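PDB 4QPW: glycosyl hydrolase family 10 from Bacteroides intestinalis DSM 17393, which binds xylan chains through this carbohydrate-binding module, here holding xylohexaose, and as a whole enzyme probably hydrolyses their glycosidic bonds. Local coordinates for residues L84-A95 against F112-T123. Sequence-based numbering, arbitrary orientation.
Sequences LNFGVGPWSGRA and FKAVADGGHVMT. With XYP (beta-D-xylopyranose), chain B; XYP (beta-D-xylopyranose), chain C.
The indole of Trp91 is sandwiched between protein and sugar: His120 CE1 presses on one face, 3.6 Å from Trp91 CE2, while the xylose of chain B covers the opposite face, its C4 over the ring centre. Histidine and indole meet edge-to-face, planes 57° apart. One face of the His120 ring lies over Gly89 O, and its edge receives Arg94, whose NH2 gives His120 NE2 a hydrogen bond of 2.9 Å lying close to both group planes. Met122 CB sits over the centre of the Arg94 guanidinium. With CG anti to the backbone N (chi1 172°) and the chain bent beyond it, Met122 brings CE to 3.5 Å from Trp91 CZ3. Beneath these side chains, strands 82-89 and 120-124 pair antiparallel, Gly87 with Met122 and Gly89 with His120 forming the hydrogen-bonded pairs. On the other face of this sheet Val88 CG1 packs against Phe112 CZ at 3.6 Å. A water links Val88 O to Val115 N. With an alanine in place of Trp91, the chain B xylose would probably lose its aromatic platform, and His120 CE1 and Met122 CE their indole partner. The arrangement exemplifies sugar recognition by a carbohydrate-binding module: CH-pi stacking grips a xylose face, Glu20 and Gln55 add hydrogen bonds to the bound xylose chain, and the in-plane bond from Arg94, consistent with an unprotonated NE2, probably helps fix the His120 ring behind the indole.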
# COMPACT_ATOMS: atom_id res chain seq x y z
N LEU A 84 -2.13 4.68 -7.05
CA LEU A 84 -1.28 3.92 -6.07
C LEU A 84 -0.69 2.72 -6.89
O LEU A 84 -1.56 1.96 -7.35
CB LEU A 84 -2.19 3.53 -4.78
CG LEU A 84 -1.49 3.17 -3.62
CD1 LEU A 84 -0.68 4.33 -3.03
CD2 LEU A 84 -2.45 2.66 -2.55
N ASN A 85 0.55 2.52 -7.12
CA ASN A 85 1.08 1.31 -7.68
C ASN A 85 1.48 0.34 -6.60
O ASN A 85 1.93 0.79 -5.50
CB ASN A 85 2.29 1.60 -8.55
CG ASN A 85 1.88 2.43 -9.75
OD1 ASN A 85 1.86 3.66 -9.66
ND2 ASN A 85 1.33 1.82 -10.69
N PHE A 86 1.33 -0.95 -6.78
CA PHE A 86 1.69 -1.94 -5.79
C PHE A 86 2.22 -3.15 -6.37
O PHE A 86 1.96 -3.46 -7.60
CB PHE A 86 0.51 -2.20 -4.82
CG PHE A 86 -0.68 -2.77 -5.49
CD1 PHE A 86 -0.71 -4.04 -5.90
CD2 PHE A 86 -1.74 -1.94 -5.79
CE1 PHE A 86 -1.78 -4.55 -6.60
CE2 PHE A 86 -2.82 -2.45 -6.51
CZ PHE A 86 -2.81 -3.73 -6.88
N GLY A 87 2.90 -3.97 -5.58
CA GLY A 87 3.21 -5.34 -5.91
C GLY A 87 3.09 -6.19 -4.68
O GLY A 87 3.48 -5.72 -3.57
N VAL A 88 2.59 -7.38 -4.80
CA VAL A 88 2.45 -8.30 -3.68
C VAL A 88 3.44 -9.44 -3.83
O VAL A 88 3.34 -10.24 -4.85
CB VAL A 88 1.03 -8.89 -3.57
CG1 VAL A 88 0.90 -9.71 -2.33
CG2 VAL A 88 -0.02 -7.79 -3.59
N GLY A 89 4.42 -9.55 -2.99
CA GLY A 89 5.47 -10.58 -3.09
C GLY A 89 6.73 -10.11 -2.44
O GLY A 89 6.85 -9.02 -1.93
N PRO A 90 7.75 -11.01 -2.44
CA PRO A 90 9.04 -10.72 -1.90
C PRO A 90 9.85 -9.77 -2.84
O PRO A 90 9.44 -9.43 -3.89
CB PRO A 90 9.67 -12.11 -1.74
CG PRO A 90 9.09 -12.86 -2.93
CD PRO A 90 7.67 -12.36 -3.04
N TRP A 91 11.05 -9.43 -2.33
CA TRP A 91 11.91 -8.53 -3.09
C TRP A 91 12.30 -9.11 -4.51
O TRP A 91 12.47 -8.34 -5.42
CB TRP A 91 13.22 -8.25 -2.31
CG TRP A 91 13.00 -7.47 -1.05
CD1 TRP A 91 13.08 -7.91 0.21
CD2 TRP A 91 12.73 -6.08 -0.98
NE1 TRP A 91 12.78 -6.86 1.07
CE2 TRP A 91 12.59 -5.75 0.38
CE3 TRP A 91 12.61 -5.10 -1.91
CZ2 TRP A 91 12.35 -4.42 0.84
CZ3 TRP A 91 12.26 -3.80 -1.43
CH2 TRP A 91 12.16 -3.53 -0.05
N SER A 92 12.28 -10.41 -4.64
CA SER A 92 12.64 -10.98 -5.96
C SER A 92 11.65 -10.79 -7.00
O SER A 92 12.00 -10.85 -8.23
CB SER A 92 12.91 -12.48 -5.75
OG SER A 92 11.85 -13.22 -5.39
N GLY A 93 10.35 -10.65 -6.70
CA GLY A 93 9.37 -10.62 -7.72
C GLY A 93 7.95 -10.60 -7.11
O GLY A 93 7.73 -11.29 -6.11
N ARG A 94 7.06 -9.93 -7.76
CA ARG A 94 5.67 -9.67 -7.18
C ARG A 94 4.62 -9.77 -8.20
O ARG A 94 4.85 -9.52 -9.42
CB ARG A 94 5.67 -8.29 -6.46
CG ARG A 94 6.82 -8.05 -5.54
CD ARG A 94 6.54 -6.88 -4.59
NE ARG A 94 7.68 -6.50 -3.75
CZ ARG A 94 8.70 -5.72 -4.18
NH1 ARG A 94 8.69 -5.23 -5.39
NH2 ARG A 94 9.69 -5.48 -3.38
N ALA A 95 3.35 -9.92 -7.74
CA ALA A 95 2.17 -9.72 -8.56
C ALA A 95 1.84 -8.24 -8.54
O ALA A 95 1.53 -7.68 -7.45
CB ALA A 95 1.05 -10.56 -8.02
N PHE A 112 -5.17 -12.10 -7.61
CA PHE A 112 -3.88 -12.51 -8.18
C PHE A 112 -3.59 -13.88 -7.81
O PHE A 112 -3.97 -14.43 -6.78
CB PHE A 112 -2.73 -11.58 -7.77
CG PHE A 112 -2.37 -11.61 -6.30
CD1 PHE A 112 -3.19 -10.97 -5.29
CD2 PHE A 112 -1.28 -12.35 -5.85
CE1 PHE A 112 -2.87 -11.09 -4.00
CE2 PHE A 112 -0.99 -12.43 -4.53
CZ PHE A 112 -1.81 -11.80 -3.58
N LYS A 113 -2.71 -14.54 -8.66
CA LYS A 113 -2.01 -15.75 -8.32
C LYS A 113 -0.65 -15.40 -7.67
O LYS A 113 0.10 -14.63 -8.32
CB LYS A 113 -1.87 -16.62 -9.56
CG LYS A 113 -1.35 -17.96 -9.25
CD LYS A 113 -1.55 -18.86 -10.49
CE LYS A 113 -0.24 -19.18 -11.18
NZ LYS A 113 -0.35 -20.13 -12.34
N ALA A 114 -0.31 -15.89 -6.52
CA ALA A 114 0.95 -15.53 -5.93
C ALA A 114 2.12 -16.00 -6.84
O ALA A 114 2.06 -17.15 -7.35
CB ALA A 114 1.10 -16.12 -4.58
N VAL A 115 3.08 -15.16 -7.00
CA VAL A 115 4.25 -15.48 -7.88
C VAL A 115 5.36 -16.06 -7.11
O VAL A 115 6.38 -16.52 -7.77
CB VAL A 115 4.68 -14.25 -8.66
CG1 VAL A 115 3.57 -13.70 -9.48
CG2 VAL A 115 5.37 -13.21 -7.83
N ALA A 116 5.35 -16.14 -5.81
CA ALA A 116 6.39 -16.57 -4.95
C ALA A 116 5.81 -16.90 -3.59
O ALA A 116 4.61 -16.64 -3.33
CB ALA A 116 7.45 -15.47 -4.83
N ASP A 117 6.61 -17.36 -2.69
CA ASP A 117 6.17 -17.50 -1.26
C ASP A 117 6.38 -16.22 -0.51
O ASP A 117 7.42 -15.54 -0.64
CB ASP A 117 6.94 -18.61 -0.58
CG ASP A 117 6.54 -19.99 -1.07
OD1 ASP A 117 5.44 -20.32 -1.50
OD2 ASP A 117 7.49 -20.89 -0.92
N GLY A 118 5.41 -15.82 0.34
CA GLY A 118 5.63 -14.78 1.28
C GLY A 118 5.77 -13.39 0.73
O GLY A 118 5.19 -13.08 -0.30
N GLY A 119 6.47 -12.55 1.42
CA GLY A 119 6.72 -11.19 0.96
C GLY A 119 5.84 -10.13 1.61
O GLY A 119 5.43 -10.26 2.77
N HIS A 120 5.69 -9.05 0.88
CA HIS A 120 5.10 -7.82 1.42
C HIS A 120 4.28 -7.14 0.36
O HIS A 120 4.21 -7.57 -0.80
CB HIS A 120 6.24 -6.93 1.95
CG HIS A 120 7.37 -6.79 0.92
ND1 HIS A 120 8.56 -7.47 1.04
CD2 HIS A 120 7.46 -6.07 -0.20
CE1 HIS A 120 9.33 -7.12 0.01
NE2 HIS A 120 8.73 -6.28 -0.75
N VAL A 121 3.56 -6.06 0.76
CA VAL A 121 2.83 -5.23 -0.21
C VAL A 121 3.66 -4.00 -0.46
O VAL A 121 3.63 -3.01 0.34
CB VAL A 121 1.40 -4.90 0.24
CG1 VAL A 121 0.71 -4.06 -0.81
CG2 VAL A 121 0.63 -6.17 0.50
N MET A 122 4.47 -4.02 -1.50
CA MET A 122 5.26 -2.84 -1.90
C MET A 122 4.30 -1.85 -2.51
O MET A 122 3.52 -2.18 -3.41
CB MET A 122 6.26 -3.27 -2.99
CG MET A 122 6.98 -2.10 -3.61
SD MET A 122 7.87 -1.03 -2.50
CE MET A 122 9.37 -2.06 -2.29
N THR A 123 4.35 -0.57 -2.08
CA THR A 123 3.39 0.45 -2.49
C THR A 123 4.22 1.67 -2.90
O THR A 123 5.19 2.05 -2.21
CB THR A 123 2.47 0.77 -1.32
OG1 THR A 123 1.98 -0.51 -0.76
CG2 THR A 123 1.28 1.52 -1.74
O1 XYP B . 16.18 -6.99 2.65
C1 XYP B . 16.62 -5.98 1.78
C2 XYP B . 16.64 -6.47 0.33
C3 XYP B . 17.10 -5.30 -0.51
C4 XYP B . 16.10 -4.17 -0.28
C5 XYP B . 16.20 -3.71 1.13
O2 XYP B . 17.50 -7.60 0.01
O3 XYP B . 17.03 -5.60 -1.89
O4 XYP B . 16.65 -2.91 -0.94
O5 XYP B . 15.73 -4.88 1.95
C1 XYP C . 15.71 -2.17 -1.72
C2 XYP C . 16.37 -0.77 -1.86
C3 XYP C . 15.46 0.01 -2.78
C4 XYP C . 15.08 -0.72 -4.02
C5 XYP C . 14.51 -2.09 -3.69
O2 XYP C . 16.56 -0.11 -0.62
O3 XYP C . 16.06 1.29 -3.14
O4 XYP C . 14.06 0.02 -4.72
O5 XYP C . 15.46 -2.83 -2.90
O HOH W 1 2.93 -13.03 -4.99